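Local coordinates for protein aspartate aminotransferase, cytoplasmic (Schizosaccharomyces pombe 972h-, PDB 6JPK) that catalyses the pyridoxal 5'-phosphate-dependent transfer of the amino group from L-aspartate to 2-oxoglutarate, giving oxaloacetate and L-glutamate, as a homodimer, at residues I354-F359 against R383-G388; K332-S337 against D348-Q353; P156-K161 against N191-D196; Y132-T137 against L184-A189; R41-K46 against L389-V394. The protein carries 1 engineered substitution. All coordinates share one frame; numbering follows the deposited sequence.

Contact 1: I354-F359 against R383-G388; sequences IGMFSF and RISMAG
Phe357 and Arg383 lie side by side and point the same way, the ring and guanidinium planes 8° apart, the contact itself oblique. The touching atoms are CE1 of Phe357 and NH1 of Arg383, 3.3 Å apart. CG of Arg383 is anti to its backbone N (chi1 -177°), and a bend at chi3 turns the head group in beside the ring. Phe359 CE1 instead packs on Arg383 CB at 3.8 Å, its ring almost perpendicular to the guanidinium. Phe357 thus borders the head group and Phe359 the base of Arg383, a residue inferred to bind L-aspartate. On the opposite face of this antiparallel pair, Ser358 CB rests on Ile384 CG1. Ser358 and Ile384 form the hydrogen-bonded pair, with Ser358 N to Ile384 O at 3.0 Å and Ile384 N to Ser358 O at 2.9 Å. Just past the paired strands Met386 N bonds to Met356 O at 2.7 Å; at the strand end Ser385 OG accepts from Ala387 N in an ST turn and bonds to Val37 O. Helix 310-340 backs the two-stranded sheet: its Ile327, Met330 and Arg331 pack on Met386, and Arg331 bonds to the carbonyls of Gly355 and Phe357.

Contact 2: K332-S337 against D348-Q353; sequences KRLRDS and DHITQQ
A single carboxylate oxygen takes both bonds of the salt bridge between Arg335 and Asp348: NE and NH2 of the arginine each lie 3.1 Å from Asp348 OD2. OD2 sits close to the guanidinium plane. The carboxylate is turned by 40° against that plane, and both nitrogens come to OD2 from the same face of it, NH2 on the syn side and NE from well above the plane. NH1 turns back to its own helix and bonds to Asp336 OD1 at 3.1 Å, again in the guanidinium plane. CG of Arg335 is anti to the backbone N (chi1 178°), which sends the chain out towards helix 349-352, and a chi2 of -136°, off the staggered values, bends it on its way to Asp348.

Beneath the charged group the contact is apolar. Thr351 CG2 touches both CB and CD of Arg335, each at 3.8 Å, and the same methyl lies against Lys332 CA. Farther in, Ile350 CG2 meets Leu334 CD2 at 4.3 Å, and Leu334 continues onto Val397 and Ala398 of helix 394-407. The contact joins the long helix 310-340 to the short helix leading into strand 357-359, in the smaller domain of this fold and away from the substrate site.

One cation is shared between two carboxylates, one from each segment. The in-plane bonds at both edges limit rotation of the guanidinium, and its charge would be expected to stabilise the ionised forms of Asp336 and Asp348.

Contact 3: P156-K161 against N191-D196; sequences PYWDAK and NPTGID
Tyr157 reaches across to the 191-196 loop with its hydroxyl and one ring edge. Its CG is anti to the backbone N (chi1 -160°), which carries the ring out to Ile195, where OH donates to Ile195 O at 2.7 Å. The donor lies in the carbonyl plane, on a lone pair, and the carbonyl oxygen itself lies near the plane of the phenol ring. Thr193 OG1 lies at the edge of the same ring, 3.7 Å from Tyr157 CE1, and Ile195 CG2 is 4.0 Å from that CE1, while His190 stacks on the ring.

Trp158, the next residue, brings the six-membered part of its indole. Its CE3 packs on Thr193 CB at 3.9 Å, the two side chains sliding past each other in opposite directions. Its CZ3 meets Ile195 CG2 at 4.0 Å, the two side chains crossing at about a right angle. Ile195 CG2 thus touches both aromatic side chains, the indole at its edge. Trp158 also makes an edge-to-face pair with Phe359.

The loop they cover is internally braced. Thr193 OG1 accepts from Ile195 N at 3.2 Å in an ST turn and has a second partner in His190 ND1. Gly194 follows with a positive phi of 84°, and the peptide bond between Asn191 and Pro192 is cis. Asn191 is inferred to bind L-aspartate, and the Asn-Pro pair with its cis peptide probably forms part of the substrate site, as in related aminotransferases; the contact joins that active-site loop to the end of strand 152-159.

Contact 4: Y132-T137 against L184-A189; sequences YISNPT and LLHACA
Thr137 holds its OG1 anti to the backbone N (chi1 -169°) and His186 holds its CG anti to the carbonyl carbon (chi1 -59°), which brings the hydroxyl to the edge of the imidazole. Thr137 OG1 and His186 NE2 are hydrogen-bonded at 2.9 Å, with OG1 near the ring plane; OG1 also bonds to His141 ND1 of helix 140-147. Ser134 OG donates to Pro136 O at 2.7 Å, reaching that oxygen from above the carbonyl plane, and also bonds to His190 NE2. A water bridges the diverging strand ends: it accepts from Ser134 N at 3.0 Å, donates to Leu184 O at 2.9 Å, and bonds to His186 NE2 at 3.2 Å. Deeper in the sheet the two parallel strands join directly, Leu184 N donating to Tyr132 O at 2.9 Å in a nearly straight bond. Beside it, Ile133 CG2 packs on Leu184 CD1 at 4.1 Å. These strands are neighbours in the central sheet of the large cofactor-binding domain, and their ends lead to Trp138 and Asn191, both inferred to bind L-aspartate. Direct pairing thus gives way to a histidine whose NE2 is held by a hydroxyl and a water, which probably restrains the rotation of its ring.

Contact 5: R41-K46 against L389-V394; sequences RDDTGK and LNNSNV
Asp43 places its CB beside the 389-394 loop, and with CG anti to the backbone N (chi1 -169°) its carboxylate turns onto Asn391. CG lies 3.6 Å from Asn391 ND2. At the tip, OD1 accepts from Asn391 N at 3.0 Å on its syn side, in a fairly straight bond, and takes a second, weak bond from Asn391 ND2. OD2 accepts from that same ND2 at 3.2 Å, nearly straight at 175° and in the amide plane, the carboxylate and amide planes standing 87° apart. Arg333 NH1 holds Asn391 OD1 on the other side of the amide. Asp43 belongs to a type I turn running from Asp42 to Gly45, and an Asx turn occurs in each segment: Asp42 OD1 accepts from Thr44 N, and Asn390 OD1 from Ser392 N. Asp42 OD1 also receives Thr44 OG1 and Lys46 N, so three donors converge on it. Asn390 CB packs against Asp43 O at 3.1 Å, and a water accepts from Asn390 ND2 at 3.1 Å and donates to Asp42 O at 2.9 Å. At the dimer interface Arg41 NH1 forms a salt bridge with Glu69 of the second subunit.

Contact 1 lies between the others and touches all four. Gln353 of contact 2 bonds to it through OE1 to Ser358 OG at 2.8 Å and NE2 to Phe359 O at 2.9 Å. The loop of contact 3 joins it through Ile354 N to Gly194 O, 2.8 Å, and Phe359 N to Thr193 O, 3.1 Å. Contacts 3 and 4, centres about 9 Å apart, both reach the central sheet, through neighbouring strands 152-159 and 131-135, and meet where Asp196 OD2 bonds to Ala189 N. Contact 5 is tied to contact 2 by Arg333 NH1 and Asn391 OD1. Contacts 1, 3 and 4 hold or adjoin the inferred L-aspartate site; contact 5 lies apart, its centre about 28 Å from that of contact 4.

Contact 1: I354-F359 against R383-G388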
# COMPACT_ATOMS: atom_id res chain seq x y z
N ILE A 354 29.00 -6.77 1.26
CA ILE A 354 28.53 -5.97 0.13
C ILE A 354 27.18 -5.36 0.49
O ILE A 354 26.42 -5.90 1.30
CB ILE A 354 28.44 -6.84 -1.15
CG1 ILE A 354 28.36 -5.97 -2.41
CG2 ILE A 354 27.25 -7.79 -1.09
CD1 ILE A 354 28.67 -6.75 -3.68
N GLY A 355 26.87 -4.22 -0.13
CA GLY A 355 25.63 -3.53 0.17
C GLY A 355 25.82 -2.49 1.25
O GLY A 355 26.93 -2.24 1.74
N MET A 356 24.71 -1.89 1.67
CA MET A 356 24.87 -0.75 2.57
C MET A 356 24.80 -1.12 4.05
O MET A 356 24.94 -0.23 4.88
CB MET A 356 23.85 0.35 2.25
CG MET A 356 22.40 0.06 2.59
SD MET A 356 21.49 1.60 2.27
CE MET A 356 21.75 2.46 3.80
N PHE A 357 24.62 -2.40 4.40
CA PHE A 357 24.65 -2.82 5.79
C PHE A 357 25.86 -3.71 6.06
O PHE A 357 26.31 -4.47 5.20
CB PHE A 357 23.37 -3.56 6.18
CG PHE A 357 22.13 -2.72 6.03
CD1 PHE A 357 21.92 -1.62 6.86
CD2 PHE A 357 21.20 -3.01 5.05
CE1 PHE A 357 20.79 -0.84 6.72
CE2 PHE A 357 20.06 -2.23 4.91
CZ PHE A 357 19.86 -1.14 5.74
N SER A 358 26.38 -3.62 7.28
CA SER A 358 27.58 -4.35 7.67
C SER A 358 27.46 -4.80 9.12
O SER A 358 27.21 -3.97 10.00
CB SER A 358 28.83 -3.47 7.50
OG SER A 358 29.92 -4.02 8.24
N PHE A 359 27.66 -6.09 9.35
CA PHE A 359 27.95 -6.57 10.70
C PHE A 359 29.44 -6.31 10.96
O PHE A 359 30.30 -6.94 10.33
CB PHE A 359 27.59 -8.05 10.86
CG PHE A 359 26.33 -8.29 11.69
CD1 PHE A 359 25.24 -7.44 11.59
CD2 PHE A 359 26.25 -9.40 12.53
CE1 PHE A 359 24.07 -7.67 12.34
CE2 PHE A 359 25.09 -9.64 13.30
CZ PHE A 359 24.00 -8.77 13.19
N ARG A 383 25.48 -3.86 13.83
CA ARG A 383 25.14 -3.50 12.46
C ARG A 383 25.33 -2.00 12.26
O ARG A 383 24.83 -1.19 13.05
CB ARG A 383 23.69 -3.87 12.14
CG ARG A 383 23.32 -3.58 10.67
CD ARG A 383 21.84 -3.30 10.48
NE ARG A 383 21.43 -2.09 11.16
CZ ARG A 383 20.40 -1.33 10.80
NH1 ARG A 383 19.67 -1.65 9.75
NH2 ARG A 383 20.12 -0.23 11.50
N ILE A 384 26.05 -1.62 11.18
CA ILE A 384 26.10 -0.23 10.75
C ILE A 384 25.58 -0.11 9.33
O ILE A 384 25.63 -1.04 8.52
CB ILE A 384 27.51 0.38 10.84
CG1 ILE A 384 28.49 -0.36 9.92
CG2 ILE A 384 28.00 0.39 12.30
CD1 ILE A 384 29.83 0.38 9.75
N SER A 385 25.07 1.07 9.02
CA SER A 385 24.78 1.44 7.65
C SER A 385 25.99 2.16 7.06
O SER A 385 26.42 3.20 7.58
CB SER A 385 23.54 2.32 7.58
OG SER A 385 23.43 2.88 6.30
N MET A 386 26.54 1.59 5.99
CA MET A 386 27.68 2.24 5.35
C MET A 386 27.31 3.58 4.73
O MET A 386 28.19 4.40 4.49
CB MET A 386 28.29 1.32 4.27
CG MET A 386 28.87 0.00 4.79
SD MET A 386 30.25 0.22 5.93
CE MET A 386 31.32 1.29 4.97
N ALA A 387 26.01 3.81 4.48
CA ALA A 387 25.61 5.06 3.83
C ALA A 387 25.86 6.26 4.72
O ALA A 387 26.03 7.38 4.22
CB ALA A 387 24.13 5.01 3.42
N GLY A 388 25.88 6.06 6.05
CA GLY A 388 26.16 7.15 6.96
C GLY A 388 27.60 7.60 6.95
O GLY A 388 27.90 8.72 7.40

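Contact 2: K332-S337 against D348-Q353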
# COMPACT_ATOMS: atom_id res chain seq x y z
N LYS A 332 36.41 0.23 2.08
CA LYS A 332 37.87 0.20 1.96
C LYS A 332 38.53 1.20 2.90
O LYS A 332 39.54 0.87 3.53
CB LYS A 332 38.27 0.48 0.51
CG LYS A 332 39.76 0.66 0.30
CD LYS A 332 40.09 1.11 -1.13
CE LYS A 332 41.60 1.31 -1.32
NZ LYS A 332 41.94 1.97 -2.62
N ARG A 333 37.99 2.42 3.00
CA ARG A 333 38.57 3.42 3.89
C ARG A 333 38.52 2.94 5.34
O ARG A 333 39.51 3.01 6.07
CB ARG A 333 37.85 4.76 3.76
CG ARG A 333 38.12 5.56 2.48
CD ARG A 333 39.51 6.22 2.45
NE ARG A 333 39.73 7.10 3.59
CZ ARG A 333 39.23 8.32 3.69
NH1 ARG A 333 38.47 8.81 2.72
NH2 ARG A 333 39.49 9.07 4.77
N LEU A 334 37.35 2.45 5.77
CA LEU A 334 37.21 1.98 7.14
C LEU A 334 38.18 0.84 7.44
O LEU A 334 38.91 0.87 8.43
CB LEU A 334 35.76 1.55 7.39
CG LEU A 334 35.45 1.10 8.81
CD1 LEU A 334 35.83 2.18 9.82
CD2 LEU A 334 33.97 0.72 8.94
N ARG A 335 38.21 -0.18 6.57
CA ARG A 335 39.12 -1.30 6.77
C ARG A 335 40.57 -0.86 6.75
O ARG A 335 41.37 -1.28 7.60
CB ARG A 335 38.89 -2.38 5.70
CG ARG A 335 39.84 -3.58 5.83
CD ARG A 335 40.40 -4.01 4.48
NE ARG A 335 41.41 -5.06 4.59
CZ ARG A 335 42.72 -4.87 4.43
NH1 ARG A 335 43.20 -3.66 4.17
NH2 ARG A 335 43.57 -5.89 4.54
N ASP A 336 40.94 -0.00 5.79
CA ASP A 336 42.34 0.43 5.69
C ASP A 336 42.78 1.18 6.93
O ASP A 336 43.93 1.08 7.34
CB ASP A 336 42.55 1.29 4.44
CG ASP A 336 42.56 0.47 3.16
OD1 ASP A 336 42.48 -0.78 3.25
OD2 ASP A 336 42.65 1.07 2.07
N SER A 337 41.88 1.96 7.54
CA SER A 337 42.28 2.70 8.74
C SER A 337 42.43 1.78 9.95
O SER A 337 43.32 1.97 10.77
CB SER A 337 41.28 3.81 9.05
OG SER A 337 41.36 4.83 8.09
N ASP A 348 38.95 -7.88 7.39
CA ASP A 348 38.65 -8.13 5.98
C ASP A 348 37.17 -8.38 5.73
O ASP A 348 36.73 -8.23 4.58
CB ASP A 348 39.48 -9.31 5.47
CG ASP A 348 40.97 -9.00 5.48
OD1 ASP A 348 41.70 -9.57 6.33
OD2 ASP A 348 41.40 -8.15 4.68
N HIS A 349 36.39 -8.73 6.75
CA HIS A 349 34.95 -8.88 6.54
C HIS A 349 34.31 -7.57 6.12
O HIS A 349 33.30 -7.57 5.41
CB HIS A 349 34.27 -9.43 7.80
CG HIS A 349 34.46 -8.56 9.02
ND1 HIS A 349 35.68 -8.43 9.66
CD2 HIS A 349 33.58 -7.80 9.72
CE1 HIS A 349 35.54 -7.61 10.69
NE2 HIS A 349 34.28 -7.23 10.75
N ILE A 350 34.88 -6.43 6.55
CA ILE A 350 34.35 -5.13 6.15
C ILE A 350 34.32 -5.00 4.63
O ILE A 350 33.36 -4.47 4.06
CB ILE A 350 35.15 -3.98 6.78
CG1 ILE A 350 35.16 -4.08 8.32
CG2 ILE A 350 34.57 -2.64 6.34
CD1 ILE A 350 33.78 -3.99 8.95
N THR A 351 35.38 -5.45 3.95
CA THR A 351 35.41 -5.34 2.50
C THR A 351 34.92 -6.61 1.79
O THR A 351 34.66 -6.56 0.58
CB THR A 351 36.83 -4.96 2.01
OG1 THR A 351 37.78 -5.89 2.51
CG2 THR A 351 37.21 -3.55 2.50
N GLN A 352 34.74 -7.73 2.51
CA GLN A 352 34.16 -8.93 1.90
C GLN A 352 32.64 -8.87 1.87
O GLN A 352 32.02 -9.52 1.01
CB GLN A 352 34.62 -10.18 2.65
CG GLN A 352 36.08 -10.53 2.40
CD GLN A 352 36.65 -11.48 3.43
OE1 GLN A 352 36.09 -11.64 4.52
NE2 GLN A 352 37.76 -12.10 3.10
N GLN A 353 32.04 -8.10 2.76
CA GLN A 353 30.62 -7.82 2.73
C GLN A 353 30.29 -6.86 1.58
O GLN A 353 31.16 -6.18 1.01
CB GLN A 353 30.18 -7.22 4.06
CG GLN A 353 30.31 -8.19 5.25
CD GLN A 353 30.30 -7.45 6.59
OE1 GLN A 353 30.16 -6.23 6.63
NE2 GLN A 353 30.44 -8.19 7.68

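Contact 3: P156-K161 against N191-D196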
# COMPACT_ATOMS: atom_id res chain seq x y z
N PRO A 156 20.98 -20.78 10.72
CA PRO A 156 22.16 -19.99 11.10
C PRO A 156 22.72 -19.24 9.91
O PRO A 156 22.67 -19.71 8.77
CB PRO A 156 23.15 -21.06 11.59
CG PRO A 156 22.31 -22.24 11.94
CD PRO A 156 21.14 -22.21 10.99
N TYR A 157 23.24 -18.03 10.16
CA TYR A 157 23.78 -17.24 9.06
C TYR A 157 25.08 -16.52 9.43
O TYR A 157 26.07 -16.60 8.69
CB TYR A 157 22.74 -16.23 8.56
CG TYR A 157 23.09 -15.76 7.17
CD1 TYR A 157 23.88 -14.64 6.97
CD2 TYR A 157 22.67 -16.48 6.06
CE1 TYR A 157 24.23 -14.22 5.70
CE2 TYR A 157 23.01 -16.07 4.77
CZ TYR A 157 23.79 -14.94 4.60
OH TYR A 157 24.14 -14.53 3.33
N TRP A 158 25.10 -15.81 10.55
CA TRP A 158 26.30 -15.09 10.96
C TRP A 158 27.13 -15.98 11.87
O TRP A 158 26.67 -16.42 12.92
CB TRP A 158 25.93 -13.79 11.69
CG TRP A 158 27.11 -12.96 12.17
CD1 TRP A 158 27.45 -12.68 13.47
CD2 TRP A 158 28.08 -12.28 11.36
NE1 TRP A 158 28.57 -11.88 13.51
CE2 TRP A 158 28.97 -11.61 12.22
CE3 TRP A 158 28.26 -12.16 9.97
CZ2 TRP A 158 30.03 -10.84 11.75
CZ3 TRP A 158 29.32 -11.39 9.51
CH2 TRP A 158 30.20 -10.75 10.39
N ASP A 159 28.37 -16.25 11.45
CA ASP A 159 29.36 -16.95 12.26
C ASP A 159 30.18 -15.87 12.96
O ASP A 159 31.09 -15.29 12.37
CB ASP A 159 30.21 -17.86 11.37
CG ASP A 159 31.37 -18.53 12.11
OD1 ASP A 159 31.67 -18.20 13.28
OD2 ASP A 159 31.99 -19.42 11.49
N ALA A 160 29.86 -15.59 14.23
CA ALA A 160 30.43 -14.42 14.89
C ALA A 160 31.92 -14.58 15.16
O ALA A 160 32.69 -13.62 15.01
CB ALA A 160 29.67 -14.13 16.19
N LYS A 161 32.35 -15.78 15.54
CA LYS A 161 33.77 -16.02 15.79
C LYS A 161 34.61 -15.76 14.55
O LYS A 161 35.69 -15.15 14.63
CB LYS A 161 34.00 -17.45 16.28
CG LYS A 161 35.46 -17.80 16.53
CD LYS A 161 35.70 -18.34 17.95
CE LYS A 161 35.31 -17.31 19.04
NZ LYS A 161 35.59 -17.79 20.44
N ASN A 191 20.89 -8.58 4.37
CA ASN A 191 20.53 -7.59 5.37
C ASN A 191 20.20 -8.35 6.65
O ASN A 191 19.26 -9.16 6.63
CB ASN A 191 19.31 -6.78 4.88
CG ASN A 191 18.81 -5.76 5.90
OD1 ASN A 191 19.37 -5.61 6.98
ND2 ASN A 191 17.76 -5.03 5.54
N PRO A 192 20.87 -8.11 7.79
CA PRO A 192 21.77 -6.98 8.08
C PRO A 192 23.29 -7.22 8.01
O PRO A 192 24.00 -6.27 8.30
CB PRO A 192 21.38 -6.64 9.53
CG PRO A 192 21.15 -8.05 10.14
CD PRO A 192 20.54 -8.87 9.01
N THR A 193 23.77 -8.42 7.66
CA THR A 193 25.20 -8.69 7.85
C THR A 193 26.06 -8.20 6.70
O THR A 193 27.25 -7.91 6.90
CB THR A 193 25.47 -10.19 8.03
OG1 THR A 193 25.22 -10.87 6.78
CG2 THR A 193 24.60 -10.77 9.13
N GLY A 194 25.51 -8.15 5.49
CA GLY A 194 26.28 -7.82 4.31
C GLY A 194 27.05 -8.97 3.68
O GLY A 194 27.60 -8.79 2.59
N ILE A 195 27.12 -10.14 4.32
CA ILE A 195 27.92 -11.24 3.79
C ILE A 195 27.00 -12.22 3.09
O ILE A 195 25.97 -12.64 3.65
CB ILE A 195 28.78 -11.91 4.90
CG1 ILE A 195 29.81 -12.87 4.28
CG2 ILE A 195 27.93 -12.63 5.98
CD1 ILE A 195 30.88 -12.18 3.46
N ASP A 196 27.34 -12.55 1.82
CA ASP A 196 26.63 -13.44 0.91
C ASP A 196 27.37 -14.77 0.73
O ASP A 196 28.60 -14.82 0.83
CB ASP A 196 26.46 -12.80 -0.47
CG ASP A 196 25.66 -11.53 -0.43
OD1 ASP A 196 24.98 -11.30 0.60
OD2 ASP A 196 25.70 -10.75 -1.42

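Contact 4: Y132-T137 against L184-A189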
# COMPACT_ATOMS: atom_id res chain seq x y z
N TYR A 132 11.46 -20.62 7.15
CA TYR A 132 12.80 -20.48 7.70
C TYR A 132 13.43 -19.18 7.18
O TYR A 132 13.48 -18.96 5.97
CB TYR A 132 13.69 -21.67 7.32
CG TYR A 132 13.42 -22.92 8.12
CD1 TYR A 132 12.24 -23.64 7.95
CD2 TYR A 132 14.35 -23.38 9.05
CE1 TYR A 132 11.99 -24.79 8.68
CE2 TYR A 132 14.11 -24.53 9.79
CZ TYR A 132 12.93 -25.23 9.60
OH TYR A 132 12.67 -26.37 10.31
N ILE A 133 13.89 -18.35 8.11
CA ILE A 133 14.53 -17.08 7.81
C ILE A 133 15.93 -17.09 8.41
O ILE A 133 16.22 -17.83 9.35
CB ILE A 133 13.71 -15.90 8.35
CG1 ILE A 133 13.82 -15.88 9.89
CG2 ILE A 133 12.25 -16.03 7.92
CD1 ILE A 133 12.94 -14.83 10.53
N SER A 134 16.82 -16.25 7.86
CA SER A 134 18.20 -16.28 8.32
C SER A 134 18.30 -15.70 9.73
O SER A 134 17.50 -14.84 10.14
CB SER A 134 19.12 -15.51 7.36
OG SER A 134 18.84 -14.12 7.35
N ASN A 135 19.28 -16.18 10.48
CA ASN A 135 19.59 -15.63 11.80
C ASN A 135 20.95 -14.96 11.75
O ASN A 135 21.98 -15.64 11.76
CB ASN A 135 19.58 -16.74 12.86
CG ASN A 135 19.70 -16.20 14.27
OD1 ASN A 135 19.66 -14.99 14.48
ND2 ASN A 135 19.83 -17.10 15.24
N PRO A 136 21.02 -13.61 11.68
CA PRO A 136 19.93 -12.63 11.73
C PRO A 136 19.31 -12.29 10.38
O PRO A 136 19.84 -12.67 9.33
CB PRO A 136 20.63 -11.38 12.29
CG PRO A 136 22.00 -11.45 11.65
CD PRO A 136 22.34 -12.94 11.65
N THR A 137 18.19 -11.57 10.40
CA THR A 137 17.61 -11.05 9.16
C THR A 137 16.89 -9.75 9.47
O THR A 137 16.80 -9.32 10.63
CB THR A 137 16.65 -12.06 8.51
OG1 THR A 137 16.31 -11.62 7.19
CG2 THR A 137 15.36 -12.20 9.34
N LEU A 184 13.24 -18.56 3.11
CA LEU A 184 13.30 -17.17 2.67
C LEU A 184 14.77 -16.82 2.49
O LEU A 184 15.52 -16.73 3.47
CB LEU A 184 12.63 -16.26 3.71
CG LEU A 184 11.79 -15.07 3.25
CD1 LEU A 184 11.58 -14.10 4.42
CD2 LEU A 184 12.40 -14.35 2.05
N LEU A 185 15.18 -16.64 1.25
CA LEU A 185 16.58 -16.44 0.89
C LEU A 185 16.82 -15.01 0.43
O LEU A 185 15.99 -14.43 -0.28
CB LEU A 185 16.99 -17.40 -0.23
CG LEU A 185 16.72 -18.89 0.05
CD1 LEU A 185 17.06 -19.74 -1.16
CD2 LEU A 185 17.50 -19.36 1.29
N HIS A 186 17.96 -14.44 0.83
CA HIS A 186 18.39 -13.13 0.37
C HIS A 186 19.18 -13.32 -0.92
O HIS A 186 20.19 -14.02 -0.92
CB HIS A 186 19.26 -12.43 1.42
CG HIS A 186 18.60 -12.22 2.75
ND1 HIS A 186 18.49 -10.97 3.33
CD2 HIS A 186 18.04 -13.09 3.62
CE1 HIS A 186 17.87 -11.08 4.50
NE2 HIS A 186 17.58 -12.36 4.70
N ALA A 187 18.73 -12.68 -2.01
CA ALA A 187 19.37 -12.91 -3.31
C ALA A 187 20.79 -12.36 -3.35
O ALA A 187 21.67 -12.96 -3.97
CB ALA A 187 18.54 -12.28 -4.42
N CYS A 188 21.02 -11.19 -2.74
CA CYS A 188 22.36 -10.61 -2.62
C CYS A 188 22.32 -9.50 -1.58
O CYS A 188 21.25 -8.99 -1.24
CB CYS A 188 22.90 -10.07 -3.94
SG CYS A 188 22.01 -8.63 -4.58
N ALA A 189 23.50 -9.11 -1.11
CA ALA A 189 23.63 -8.05 -0.11
C ALA A 189 22.72 -8.34 1.08
O ALA A 189 21.72 -7.67 1.34
CB ALA A 189 23.31 -6.68 -0.71
O HOH W 1 15.65 -14.71 5.60

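Contact 5: R41-K46 against L389-V394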
# COMPACT_ATOMS: atom_id res chain seq x y z
N ARG A 41 22.89 7.56 1.12
CA ARG A 41 23.29 8.95 1.30
C ARG A 41 24.55 9.19 0.47
O ARG A 41 25.36 8.28 0.28
CB ARG A 41 23.57 9.28 2.79
CG ARG A 41 22.37 9.07 3.73
CD ARG A 41 21.31 10.12 3.39
NE ARG A 41 20.16 10.13 4.28
CZ ARG A 41 18.99 9.57 4.00
NH1 ARG A 41 18.79 8.94 2.85
NH2 ARG A 41 18.00 9.66 4.88
N ASP A 42 24.71 10.41 -0.03
CA ASP A 42 25.89 10.73 -0.83
C ASP A 42 27.06 11.10 0.09
O ASP A 42 27.00 10.96 1.32
CB ASP A 42 25.55 11.83 -1.85
CG ASP A 42 25.24 13.18 -1.21
OD1 ASP A 42 25.57 13.42 -0.02
OD2 ASP A 42 24.66 14.03 -1.90
N ASP A 43 28.16 11.60 -0.49
CA ASP A 43 29.36 11.90 0.29
C ASP A 43 29.19 13.09 1.23
O ASP A 43 30.06 13.32 2.07
CB ASP A 43 30.55 12.15 -0.64
CG ASP A 43 31.89 12.20 0.12
OD1 ASP A 43 32.21 11.26 0.90
OD2 ASP A 43 32.65 13.17 -0.10
N THR A 44 28.11 13.86 1.11
CA THR A 44 27.83 14.92 2.07
C THR A 44 26.84 14.48 3.14
O THR A 44 26.48 15.30 4.00
CB THR A 44 27.28 16.17 1.36
OG1 THR A 44 25.93 15.93 0.96
CG2 THR A 44 28.14 16.52 0.14
N GLY A 45 26.38 13.23 3.10
CA GLY A 45 25.42 12.75 4.07
C GLY A 45 23.98 13.07 3.76
O GLY A 45 23.14 13.00 4.65
N LYS A 46 23.65 13.42 2.49
CA LYS A 46 22.30 13.85 2.12
C LYS A 46 21.61 12.81 1.25
O LYS A 46 22.27 12.08 0.51
CB LYS A 46 22.31 15.17 1.32
CG LYS A 46 22.61 16.41 2.12
CD LYS A 46 21.58 16.68 3.23
CE LYS A 46 20.23 17.16 2.68
NZ LYS A 46 20.29 18.49 2.04
N LEU A 389 28.50 6.77 6.43
CA LEU A 389 29.92 7.07 6.37
C LEU A 389 30.24 7.87 5.11
O LEU A 389 29.72 7.58 4.02
CB LEU A 389 30.75 5.78 6.39
CG LEU A 389 31.34 5.29 7.72
CD1 LEU A 389 30.30 5.24 8.79
CD2 LEU A 389 31.96 3.93 7.53
N ASN A 390 31.10 8.87 5.27
CA ASN A 390 31.60 9.65 4.15
C ASN A 390 32.95 10.24 4.53
O ASN A 390 33.48 10.00 5.63
CB ASN A 390 30.60 10.74 3.73
CG ASN A 390 30.26 11.69 4.87
OD1 ASN A 390 31.13 12.42 5.36
ND2 ASN A 390 29.00 11.70 5.29
N ASN A 391 33.51 11.04 3.62
CA ASN A 391 34.85 11.60 3.81
C ASN A 391 34.96 12.47 5.05
O ASN A 391 36.06 12.62 5.60
CB ASN A 391 35.25 12.42 2.58
CG ASN A 391 35.94 11.60 1.54
OD1 ASN A 391 36.96 10.97 1.82
ND2 ASN A 391 35.39 11.57 0.33
N SER A 392 33.87 13.08 5.49
CA SER A 392 33.97 13.96 6.65
C SER A 392 33.98 13.21 7.99
O SER A 392 34.33 13.82 9.00
CB SER A 392 32.81 14.97 6.64
OG SER A 392 31.60 14.38 7.08
N ASN A 393 33.61 11.92 8.02
CA ASN A 393 33.50 11.22 9.30
C ASN A 393 34.14 9.84 9.37
O ASN A 393 34.17 9.25 10.46
CB ASN A 393 32.01 11.11 9.72
CG ASN A 393 31.16 10.30 8.74
OD1 ASN A 393 31.65 9.40 8.03
ND2 ASN A 393 29.87 10.61 8.70
N VAL A 394 34.68 9.31 8.26
CA VAL A 394 35.11 7.91 8.28
C VAL A 394 36.34 7.71 9.17
O VAL A 394 36.49 6.66 9.80
CB VAL A 394 35.35 7.39 6.84
CG1 VAL A 394 36.46 8.15 6.14
CG2 VAL A 394 35.64 5.88 6.86
O HOH W 2 26.91 9.85 4.05